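PDB 1W8S: fructose-bisphosphate aldolase class I from Thermoproteus tenax, which is a TIM-barrel protein of the DeoC/LacD aldolase family, modelled here with 1,6-di-O-phosphono-beta-D-fructofuranose in its pocket. Local coordinates for residues I19-D24 against E44-L49; G26-P31 against V59-I64. The protein carries 2 engineered substitutions. One frame throughout, in Å; residues are numbered along the deposited sequence.

Contact 1. Residues I19-D24 against E44-L49; sequences IILAYD and EYILRL. With FBP (1,6-di-O-phosphono-beta-D-fructofuranose), chain O.
Ile46 lies over one face of the Tyr23 ring. Ile46 CG1 is 3.5 Å from the centroid of the Tyr23 ring and 17° off the normal, a CH-pi contact. The overlap is not centred: Ile46 CG1 leans toward the rim and comes within 3.4 Å of Tyr23 CE1. Ile46 CD1 continues along the same side of the ring, 3.7 Å from Tyr23 CE1. The Tyr23 side chain starts with CG trans to the backbone N (chi1 -167°), which sends the ring out from the barrel strand to the helix. The other branch of Ile46 fills the angle between Tyr23 and Leu21. Ile46 CG2 is 4.0 Å from Tyr23 CG and 3.8 Å from Leu21 CD2. That one methyl of Leu21 makes the contacts here: Leu21 CD2 also reaches Ile46 O and, more loosely, Leu49 CD2 at 4.2 Å. Val234 and Trp235 of helix 232-235 pack on Leu21 too.

This is strand-to-helix packing on the outside of a TIM barrel: Leu21 of strand 18-22 and Tyr23 meet helix 43-53. Ala22 points away from the helix, to the ligand side. Asp24 faces FBP, where Asp24 OD1 accepts from FBP O3 at 2.7 Å and Asp24 OD2 from FBP O4 at 3.0 Å. Tyr23 OH is bound to Ser40 O and to Arg166 NH2 of a second subunit. No hydrogen bond joins the two segments. Their chemistry therefore implies a contact held by apolar packing and one CH-pi approach, while polar bonds fix the far end of Tyr23.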
ATOM      1  N   ILE E  19      20.665 -19.380 -26.433  1.00 12.39           N
ATOM      2  CA  ILE E  19      21.621 -18.720 -25.565  1.00 12.50           C
ATOM      3  C   ILE E  19      21.229 -17.257 -25.518  1.00 12.19           C
ATOM      4  O   ILE E  19      21.147 -16.608 -26.546  1.00 11.23           O
ATOM      5  CB  ILE E  19      23.070 -18.827 -26.066  1.00 12.88           C
ATOM      6  CG1 ILE E  19      23.490 -20.284 -26.246  1.00 12.91           C
ATOM      7  CG2 ILE E  19      23.991 -18.119 -25.078  1.00 13.73           C
ATOM      8  CD1 ILE E  19      24.890 -20.462 -26.761  1.00 15.88           C
ATOM      9  N   ILE E  20      21.013 -16.763 -24.309  1.00 12.38           N
ATOM     10  CA  ILE E  20      20.641 -15.373 -24.078  1.00 13.29           C
ATOM     11  C   ILE E  20      21.759 -14.748 -23.293  1.00 12.58           C
ATOM     12  O   ILE E  20      22.186 -15.315 -22.313  1.00 12.48           O
ATOM     13  CB  ILE E  20      19.346 -15.300 -23.253  1.00 13.11           C
ATOM     14  CG1 ILE E  20      18.186 -15.970 -23.981  1.00 14.36           C
ATOM     15  CG2 ILE E  20      19.001 -13.862 -22.971  1.00 15.63           C
ATOM     16  CD1 ILE E  20      17.920 -15.388 -25.282  1.00 15.20           C
ATOM     17  N   LEU E  21      22.247 -13.605 -23.747  1.00 12.87           N
ATOM     18  CA  LEU E  21      23.308 -12.896 -23.048  1.00 12.61           C
ATOM     19  C   LEU E  21      22.697 -11.919 -22.030  1.00 12.22           C
ATOM     20  O   LEU E  21      22.080 -10.914 -22.386  1.00 12.28           O
ATOM     21  CB  LEU E  21      24.219 -12.162 -24.024  1.00 12.65           C
ATOM     22  CG  LEU E  21      25.536 -11.646 -23.446  1.00 13.24           C
ATOM     23  CD1 LEU E  21      26.374 -12.785 -22.869  1.00 16.08           C
ATOM     24  CD2 LEU E  21      26.320 -10.897 -24.500  1.00 15.09           C
ATOM     25  N   ALA E  22      22.877 -12.242 -20.757  1.00 12.42           N
ATOM     26  CA  ALA E  22      22.240 -11.532 -19.662  1.00 13.01           C
ATOM     27  C   ALA E  22      23.114 -10.353 -19.267  1.00 12.99           C
ATOM     28  O   ALA E  22      24.302 -10.507 -19.074  1.00 13.34           O
ATOM     29  CB  ALA E  22      22.072 -12.471 -18.488  1.00 12.65           C
ATOM     30  N   TYR E  23      22.515  -9.186 -19.120  1.00 12.76           N
ATOM     31  CA  TYR E  23      23.241  -7.987 -18.814  1.00 11.91           C
ATOM     32  C   TYR E  23      22.433  -7.019 -17.946  1.00 13.19           C
ATOM     33  O   TYR E  23      22.495  -5.807 -18.151  1.00 12.64           O
ATOM     34  CB  TYR E  23      23.657  -7.310 -20.089  1.00 11.86           C
ATOM     35  CG  TYR E  23      24.665  -6.223 -19.938  1.00  9.75           C
ATOM     36  CD1 TYR E  23      25.915  -6.495 -19.397  1.00 11.76           C
ATOM     37  CD2 TYR E  23      24.411  -4.933 -20.393  1.00 10.84           C
ATOM     38  CE1 TYR E  23      26.899  -5.508 -19.304  1.00 10.11           C
ATOM     39  CE2 TYR E  23      25.393  -3.927 -20.318  1.00 11.02           C
ATOM     40  CZ  TYR E  23      26.627  -4.226 -19.757  1.00 10.82           C
ATOM     41  OH  TYR E  23      27.602  -3.281 -19.666  1.00 11.18           O
ATOM     42  N   ASP E  24      21.694  -7.563 -16.978  1.00 12.91           N
ATOM     43  CA  ASP E  24      21.065  -6.737 -15.936  1.00 14.62           C
ATOM     44  C   ASP E  24      21.958  -6.524 -14.730  1.00 14.02           C
ATOM     45  O   ASP E  24      21.536  -5.916 -13.748  1.00 14.17           O
ATOM     46  CB  ASP E  24      19.689  -7.287 -15.478  1.00 14.83           C
ATOM     47  CG  ASP E  24      19.744  -8.747 -15.026  1.00 18.77           C
ATOM     48  OD1 ASP E  24      20.619  -9.504 -15.529  1.00 22.00           O
ATOM     49  OD2 ASP E  24      18.935  -9.238 -14.206  1.00 19.10           O
ATOM     50  N   GLU E  44      27.554  -1.276 -25.651  1.00 13.77           N
ATOM     51  CA  GLU E  44      27.848  -1.474 -27.069  1.00 14.65           C
ATOM     52  C   GLU E  44      28.699  -2.721 -27.295  1.00 14.11           C
ATOM     53  O   GLU E  44      28.481  -3.455 -28.245  1.00 14.91           O
ATOM     54  CB  GLU E  44      28.539  -0.248 -27.688  1.00 15.78           C
ATOM     55  CG  GLU E  44      27.718   1.040 -27.614  1.00 18.91           C
ATOM     56  CD  GLU E  44      28.353   2.237 -28.345  1.00 23.88           C
ATOM     57  OE1 GLU E  44      27.674   3.274 -28.445  1.00 30.23           O
ATOM     58  OE2 GLU E  44      29.524   2.168 -28.789  1.00 27.67           O
ATOM     59  N   TYR E  45      29.668  -2.956 -26.416  1.00 13.21           N
ATOM     60  CA  TYR E  45      30.502  -4.153 -26.465  1.00 12.55           C
ATOM     61  C   TYR E  45      29.653  -5.407 -26.270  1.00 12.31           C
ATOM     62  O   TYR E  45      29.826  -6.386 -26.963  1.00 10.42           O
ATOM     63  CB  TYR E  45      31.578  -4.063 -25.383  1.00 12.93           C
ATOM     64  CG  TYR E  45      32.306  -5.337 -25.098  1.00 13.00           C
ATOM     65  CD1 TYR E  45      33.394  -5.741 -25.889  1.00 14.17           C
ATOM     66  CD2 TYR E  45      31.932  -6.130 -24.041  1.00 11.89           C
ATOM     67  CE1 TYR E  45      34.066  -6.916 -25.600  1.00 14.23           C
ATOM     68  CE2 TYR E  45      32.584  -7.295 -23.754  1.00 12.31           C
ATOM     69  CZ  TYR E  45      33.642  -7.697 -24.532  1.00 15.60           C
ATOM     70  OH  TYR E  45      34.278  -8.868 -24.189  1.00 17.26           O
ATOM     71  N   ILE E  46      28.730  -5.355 -25.318  1.00 11.15           N
ATOM     72  CA  ILE E  46      27.814  -6.471 -25.059  1.00 11.30           C
ATOM     73  C   ILE E  46      26.942  -6.838 -26.286  1.00 11.88           C
ATOM     74  O   ILE E  46      26.736  -8.019 -26.586  1.00 10.44           O
ATOM     75  CB  ILE E  46      26.926  -6.157 -23.856  1.00 11.59           C
ATOM     76  CG1 ILE E  46      27.776  -5.974 -22.589  1.00 12.15           C
ATOM     77  CG2 ILE E  46      25.871  -7.243 -23.648  1.00 10.91           C
ATOM     78  CD1 ILE E  46      28.546  -7.203 -22.159  1.00 13.91           C
ATOM     79  N   LEU E  47      26.437  -5.830 -26.981  1.00 12.69           N
ATOM     80  CA  LEU E  47      25.672  -6.074 -28.209  1.00 14.22           C
ATOM     81  C   LEU E  47      26.518  -6.692 -29.318  1.00 14.71           C
ATOM     82  O   LEU E  47      26.070  -7.602 -30.016  1.00 14.77           O
ATOM     83  CB  LEU E  47      25.037  -4.770 -28.713  1.00 14.46           C
ATOM     84  CG  LEU E  47      23.834  -4.286 -27.918  1.00 14.81           C
ATOM     85  CD1 LEU E  47      23.547  -2.860 -28.266  1.00 15.59           C
ATOM     86  CD2 LEU E  47      22.591  -5.139 -28.189  1.00 14.77           C
ATOM     87  N   ARG E  48      27.739  -6.196 -29.490  1.00 16.16           N
ATOM     88  CA  ARG E  48      28.631  -6.706 -30.528  1.00 16.41           C
ATOM     89  C   ARG E  48      28.987  -8.153 -30.233  1.00 15.96           C
ATOM     90  O   ARG E  48      29.053  -8.987 -31.132  1.00 15.75           O
ATOM     91  CB  ARG E  48      29.920  -5.883 -30.595  1.00 17.82           C
ATOM     92  CG  ARG E  48      29.810  -4.541 -31.321  1.00 20.67           C
ATOM     93  CD  ARG E  48      31.171  -3.988 -31.792  1.00 24.61           C
ATOM     94  NE  ARG E  48      32.155  -3.969 -30.698  1.00 28.41           N
ATOM     95  CZ  ARG E  48      32.275  -3.003 -29.781  1.00 30.04           C
ATOM     96  NH1 ARG E  48      31.484  -1.929 -29.795  1.00 32.65           N
ATOM     97  NH2 ARG E  48      33.195  -3.114 -28.830  1.00 31.59           N
ATOM     98  N   LEU E  49      29.230  -8.433 -28.961  1.00 14.88           N
ATOM     99  CA  LEU E  49      29.510  -9.777 -28.481  1.00 14.85           C
ATOM    100  C   LEU E  49      28.358 -10.755 -28.768  1.00 14.26           C
ATOM    101  O   LEU E  49      28.586 -11.830 -29.300  1.00 13.03           O
ATOM    102  CB  LEU E  49      29.797  -9.697 -26.986  1.00 15.47           C
ATOM    103  CG  LEU E  49      30.323 -10.939 -26.288  1.00 17.10           C
ATOM    104  CD1 LEU E  49      31.633 -11.445 -26.936  1.00 19.17           C
ATOM    105  CD2 LEU E  49      30.534 -10.635 -24.802  1.00 17.33           C
TER
HETATM  106  P1  FBP O 270      24.823 -14.820 -14.815  1.00 16.68           P
HETATM  107  O1P FBP O 270      25.924 -13.840 -14.704  1.00 16.25           O
HETATM  108  O2P FBP O 270      25.038 -15.945 -15.871  1.00 14.16           O
HETATM  109  O3P FBP O 270      24.487 -15.518 -13.493  1.00 15.13           O
HETATM  110  O1  FBP O 270      23.542 -13.996 -15.288  1.00 15.99           O
HETATM  111  C1  FBP O 270      22.274 -14.609 -15.376  1.00 20.84           C
HETATM  112  C2  FBP O 270      21.363 -14.036 -14.280  1.00 24.86           C
HETATM  113  O2  FBP O 270      20.083 -14.706 -14.303  1.00 26.06           O
HETATM  114  C3  FBP O 270      21.140 -12.521 -14.382  1.00 24.70           C
HETATM  115  O3  FBP O 270      20.190 -12.121 -15.357  1.00 25.41           O
HETATM  116  C4  FBP O 270      20.710 -12.201 -12.951  1.00 26.46           C
HETATM  117  O4  FBP O 270      20.897 -10.854 -12.552  1.00 28.33           O
HETATM  118  C5  FBP O 270      21.632 -13.109 -12.151  1.00 28.64           C
HETATM  119  O5  FBP O 270      21.910 -14.253 -12.978  1.00 27.88           O
HETATM  120  C6  FBP O 270      20.976 -13.515 -10.837  1.00 30.90           C
HETATM  121  O6  FBP O 270      21.818 -14.437 -10.169  1.00 34.26           O
HETATM  122  P2  FBP O 270      22.331 -14.159  -8.659  1.00 35.66           P
HETATM  123  O4P FBP O 270      23.742 -14.692  -8.582  1.00 34.36           O
HETATM  124  O5P FBP O 270      22.198 -12.669  -8.337  1.00 31.87           O
HETATM  125  O6P FBP O 270      21.550 -15.029  -7.657  1.00 29.44           O

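Contact 2. Residues G26-P31 against V59-I64; sequences GIEHGP and VFQRGI. With FBP (1,6-di-O-phosphono-beta-D-fructofuranose), chain O.
Ile27 and Gln61 make the close part of this contact. The methyl CG2 of Ile27 rests against the end of the Gln61 side chain, 3.6 Å from Gln61 CD and 3.8 Å from Gln61 CG. The two side chains cross at about a right angle, so the touch is a small patch. With Ile27 CG1 anti to the backbone N (chi1 -170°), CG2 sits between the backbone N and the carbonyl carbon, and it is the branch that meets Gln61. Gln61 folds at its second torsion (chi2 -81°), which turns its amide aside from the line of CB and CG. It stands at the N-cap position, right before helix 62-68. Leu171 and Glu170 of a second subunit pack on Ile27 and Gln61 respectively, and Ile27 O is bonded to Tyr163 OH of that subunit.

The other side is looser. Glu28 starts off to one side, and only its carboxylate end draws near Gln61. Glu28 OE2 is bonded to Lys82 N, and Glu28 CG lies 3.6 Å from FBP O4. His29, partly exposed, has no contact with 59-64. His29 NE2 donates to FBP O5P at 2.8 Å in a nearly straight bond (169°), with the phosphate P2 in the plane of the ring at its edge. The other ring nitrogen, ND1, is hydrogen-bonded to Asp33 OD2, so the ring is held at both nitrogens and its rotation is probably fixed. The chemistry thus divides: one methyl-to-amide touch joins the segments, whereas the directed polar bonding of His29 belongs to the ligand pocket.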
ATOM      1  N   GLY E  26      24.388  -4.633 -13.912  1.00 13.69           N
ATOM      2  CA  GLY E  26      24.703  -3.294 -13.444  1.00 13.85           C
ATOM      3  C   GLY E  26      23.845  -2.825 -12.273  1.00 13.60           C
ATOM      4  O   GLY E  26      24.299  -2.067 -11.440  1.00 14.06           O
ATOM      5  N   ILE E  27      22.588  -3.251 -12.233  1.00 13.45           N
ATOM      6  CA  ILE E  27      21.717  -2.948 -11.107  1.00 13.91           C
ATOM      7  C   ILE E  27      21.744  -4.068 -10.062  1.00 12.01           C
ATOM      8  O   ILE E  27      21.960  -3.798  -8.907  1.00 11.40           O
ATOM      9  CB  ILE E  27      20.267  -2.550 -11.554  1.00 14.34           C
ATOM     10  CG1 ILE E  27      19.492  -1.992 -10.324  1.00 16.90           C
ATOM     11  CG2 ILE E  27      19.539  -3.702 -12.101  1.00 16.91           C
ATOM     12  CD1 ILE E  27      18.141  -1.377 -10.610  1.00 19.40           C
ATOM     13  N   GLU E  28      21.641  -5.325 -10.486  1.00 12.90           N
ATOM     14  CA  GLU E  28      21.561  -6.460  -9.526  1.00 12.58           C
ATOM     15  C   GLU E  28      22.808  -6.595  -8.676  1.00 12.57           C
ATOM     16  O   GLU E  28      22.731  -6.865  -7.456  1.00 12.91           O
ATOM     17  CB  GLU E  28      21.279  -7.779 -10.277  1.00 12.65           C
ATOM     18  CG  GLU E  28      19.893  -7.837 -10.926  1.00 14.03           C
ATOM     19  CD  GLU E  28      18.744  -7.901  -9.939  1.00 14.26           C
ATOM     20  OE1 GLU E  28      18.923  -8.398  -8.805  1.00 17.29           O
ATOM     21  OE2 GLU E  28      17.641  -7.430 -10.304  1.00 17.70           O
ATOM     22  N   HIS E  29      23.983  -6.430  -9.298  1.00 11.45           N
ATOM     23  CA  HIS E  29      25.265  -6.589  -8.592  1.00 12.01           C
ATOM     24  C   HIS E  29      26.131  -5.338  -8.573  1.00 10.69           C
ATOM     25  O   HIS E  29      27.038  -5.206  -7.764  1.00  9.94           O
ATOM     26  CB  HIS E  29      26.109  -7.679  -9.260  1.00 12.00           C
ATOM     27  CG  HIS E  29      25.425  -8.999  -9.319  1.00 16.48           C
ATOM     28  ND1 HIS E  29      25.704  -9.934 -10.290  1.00 19.10           N
ATOM     29  CD2 HIS E  29      24.479  -9.546  -8.524  1.00 20.04           C
ATOM     30  CE1 HIS E  29      24.949 -11.002 -10.099  1.00 21.43           C
ATOM     31  NE2 HIS E  29      24.191 -10.790  -9.039  1.00 21.26           N
ATOM     32  N   GLY E  30      25.901  -4.442  -9.508  1.00 11.79           N
ATOM     33  CA  GLY E  30      26.708  -3.252  -9.579  1.00 11.66           C
ATOM     34  C   GLY E  30      27.933  -3.526 -10.415  1.00 12.48           C
ATOM     35  O   GLY E  30      28.178  -4.677 -10.821  1.00 11.90           O
ATOM     36  N   PRO E  31      28.691  -2.475 -10.700  1.00 12.50           N
ATOM     37  CA  PRO E  31      29.768  -2.567 -11.674  1.00 13.61           C
ATOM     38  C   PRO E  31      31.056  -3.243 -11.209  1.00 14.36           C
ATOM     39  O   PRO E  31      31.948  -3.327 -12.031  1.00 13.95           O
ATOM     40  CB  PRO E  31      29.994  -1.112 -12.094  1.00 13.50           C
ATOM     41  CG  PRO E  31      29.530  -0.284 -10.951  1.00 12.77           C
ATOM     42  CD  PRO E  31      28.479  -1.093 -10.249  1.00 12.65           C
ATOM     43  N   VAL E  59      19.441  -9.518 -22.422  1.00 13.96           N
ATOM     44  CA  VAL E  59      18.535  -9.063 -21.375  1.00 14.36           C
ATOM     45  C   VAL E  59      19.078  -7.714 -20.869  1.00 13.69           C
ATOM     46  O   VAL E  59      20.205  -7.663 -20.372  1.00 13.17           O
ATOM     47  CB  VAL E  59      18.502 -10.055 -20.208  1.00 14.94           C
ATOM     48  CG1 VAL E  59      17.548  -9.604 -19.128  1.00 15.87           C
ATOM     49  CG2 VAL E  59      18.118 -11.445 -20.690  1.00 16.33           C
ATOM     50  N   PHE E  60      18.305  -6.640 -21.029  1.00 12.49           N
ATOM     51  CA  PHE E  60      18.688  -5.297 -20.566  1.00 12.40           C
ATOM     52  C   PHE E  60      17.593  -4.752 -19.621  1.00 12.49           C
ATOM     53  O   PHE E  60      16.418  -5.041 -19.812  1.00 12.21           O
ATOM     54  CB  PHE E  60      18.748  -4.288 -21.718  1.00 12.97           C
ATOM     55  CG  PHE E  60      19.931  -4.420 -22.673  1.00 12.35           C
ATOM     56  CD1 PHE E  60      21.038  -5.225 -22.410  1.00 11.80           C
ATOM     57  CD2 PHE E  60      19.937  -3.650 -23.836  1.00 12.87           C
ATOM     58  CE1 PHE E  60      22.076  -5.293 -23.301  1.00 13.76           C
ATOM     59  CE2 PHE E  60      20.981  -3.696 -24.726  1.00 11.02           C
ATOM     60  CZ  PHE E  60      22.058  -4.523 -24.463  1.00 13.96           C
ATOM     61  N   GLN E  61      18.000  -3.929 -18.657  1.00 11.99           N
ATOM     62  CA  GLN E  61      17.070  -3.030 -17.940  1.00 12.97           C
ATOM     63  C   GLN E  61      16.706  -1.883 -18.869  1.00 12.10           C
ATOM     64  O   GLN E  61      17.384  -1.616 -19.861  1.00 12.24           O
ATOM     65  CB  GLN E  61      17.705  -2.459 -16.671  1.00 13.26           C
ATOM     66  CG  GLN E  61      18.250  -3.460 -15.688  1.00 15.24           C
ATOM     67  CD  GLN E  61      17.197  -4.067 -14.810  1.00 20.52           C
ATOM     68  OE1 GLN E  61      16.086  -3.516 -14.652  1.00 20.73           O
ATOM     69  NE2 GLN E  61      17.544  -5.193 -14.203  1.00 19.11           N
ATOM     70  N   ARG E  62      15.638  -1.178 -18.528  1.00 12.27           N
ATOM     71  CA  ARG E  62      15.082  -0.136 -19.372  1.00 11.95           C
ATOM     72  C   ARG E  62      16.042   0.971 -19.750  1.00 10.91           C
ATOM     73  O   ARG E  62      15.973   1.461 -20.848  1.00 11.18           O
ATOM     74  CB  ARG E  62      13.863   0.501 -18.713  1.00 13.43           C
ATOM     75  CG  ARG E  62      14.171   1.319 -17.431  1.00 14.94           C
ATOM     76  CD  ARG E  62      13.004   2.202 -16.947  1.00 15.93           C
ATOM     77  NE  ARG E  62      12.471   3.018 -18.043  1.00 14.72           N
ATOM     78  CZ  ARG E  62      11.195   3.390 -18.134  1.00 15.20           C
ATOM     79  NH1 ARG E  62      10.329   3.100 -17.165  1.00 14.45           N
ATOM     80  NH2 ARG E  62      10.784   4.089 -19.172  1.00 13.87           N
ATOM     81  N   GLY E  63      16.962   1.325 -18.876  1.00 10.69           N
ATOM     82  CA  GLY E  63      17.843   2.463 -19.142  1.00 10.96           C
ATOM     83  C   GLY E  63      18.889   2.120 -20.200  1.00 10.90           C
ATOM     84  O   GLY E  63      19.219   2.930 -21.054  1.00 12.20           O
ATOM     85  N   ILE E  64      19.438   0.912 -20.098  1.00 11.59           N
ATOM     86  CA  ILE E  64      20.353   0.397 -21.089  1.00 11.92           C
ATOM     87  C   ILE E  64      19.645   0.168 -22.416  1.00 11.80           C
ATOM     88  O   ILE E  64      20.188   0.472 -23.459  1.00 12.71           O
ATOM     89  CB  ILE E  64      21.012  -0.936 -20.609  1.00 11.45           C
ATOM     90  CG1 ILE E  64      21.748  -0.764 -19.278  1.00 10.72           C
ATOM     91  CG2 ILE E  64      21.920  -1.525 -21.691  1.00 12.79           C
ATOM     92  CD1 ILE E  64      22.872   0.150 -19.293  1.00 11.67           C
TER
HETATM   93  P1  FBP O 270      24.823 -14.820 -14.815  1.00 16.68           P
HETATM   94  O1P FBP O 270      25.924 -13.840 -14.704  1.00 16.25           O
HETATM   95  O2P FBP O 270      25.038 -15.945 -15.871  1.00 14.16           O
HETATM   96  O3P FBP O 270      24.487 -15.518 -13.493  1.00 15.13           O
HETATM   97  O1  FBP O 270      23.542 -13.996 -15.288  1.00 15.99           O
HETATM   98  C1  FBP O 270      22.274 -14.609 -15.376  1.00 20.84           C
HETATM   99  C2  FBP O 270      21.363 -14.036 -14.280  1.00 24.86           C
HETATM  100  O2  FBP O 270      20.083 -14.706 -14.303  1.00 26.06           O
HETATM  101  C3  FBP O 270      21.140 -12.521 -14.382  1.00 24.70           C
HETATM  102  O3  FBP O 270      20.190 -12.121 -15.357  1.00 25.41           O
HETATM  103  C4  FBP O 270      20.710 -12.201 -12.951  1.00 26.46           C
HETATM  104  O4  FBP O 270      20.897 -10.854 -12.552  1.00 28.33           O
HETATM  105  C5  FBP O 270      21.632 -13.109 -12.151  1.00 28.64           C
HETATM  106  O5  FBP O 270      21.910 -14.253 -12.978  1.00 27.88           O
HETATM  107  C6  FBP O 270      20.976 -13.515 -10.837  1.00 30.90           C
HETATM  108  O6  FBP O 270      21.818 -14.437 -10.169  1.00 34.26           O
HETATM  109  P2  FBP O 270      22.331 -14.159  -8.659  1.00 35.66           P
HETATM  110  O4P FBP O 270      23.742 -14.692  -8.582  1.00 34.36           O
HETATM  111  O5P FBP O 270      22.198 -12.669  -8.337  1.00 31.87           O
HETATM  112  O6P FBP O 270      21.550 -15.029  -7.657  1.00 29.44           O

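From the N terminus, the chain passes along strand 18-22, turns through helix 25-28, and reaches helix 43-53 by a long loop. Contact 1 closes this excursion by laying that helix against the strand. The chain then enters strand 57-60 and helix 62-68, and contact 2 closes a second loop from 26-31 to 59-64. The two loops cross, since the segments alternate along the chain. Strands 18-22 and 57-60 are parallel neighbours in the barrel sheet. Leu21 O to Val59 N and Tyr23 N to Val59 O, both 3.0 Å, are probable hydrogen bonds that join segment 19-24 of contact 1 to segment 59-64 of contact 2. Both contacts touch FBP and a second subunit.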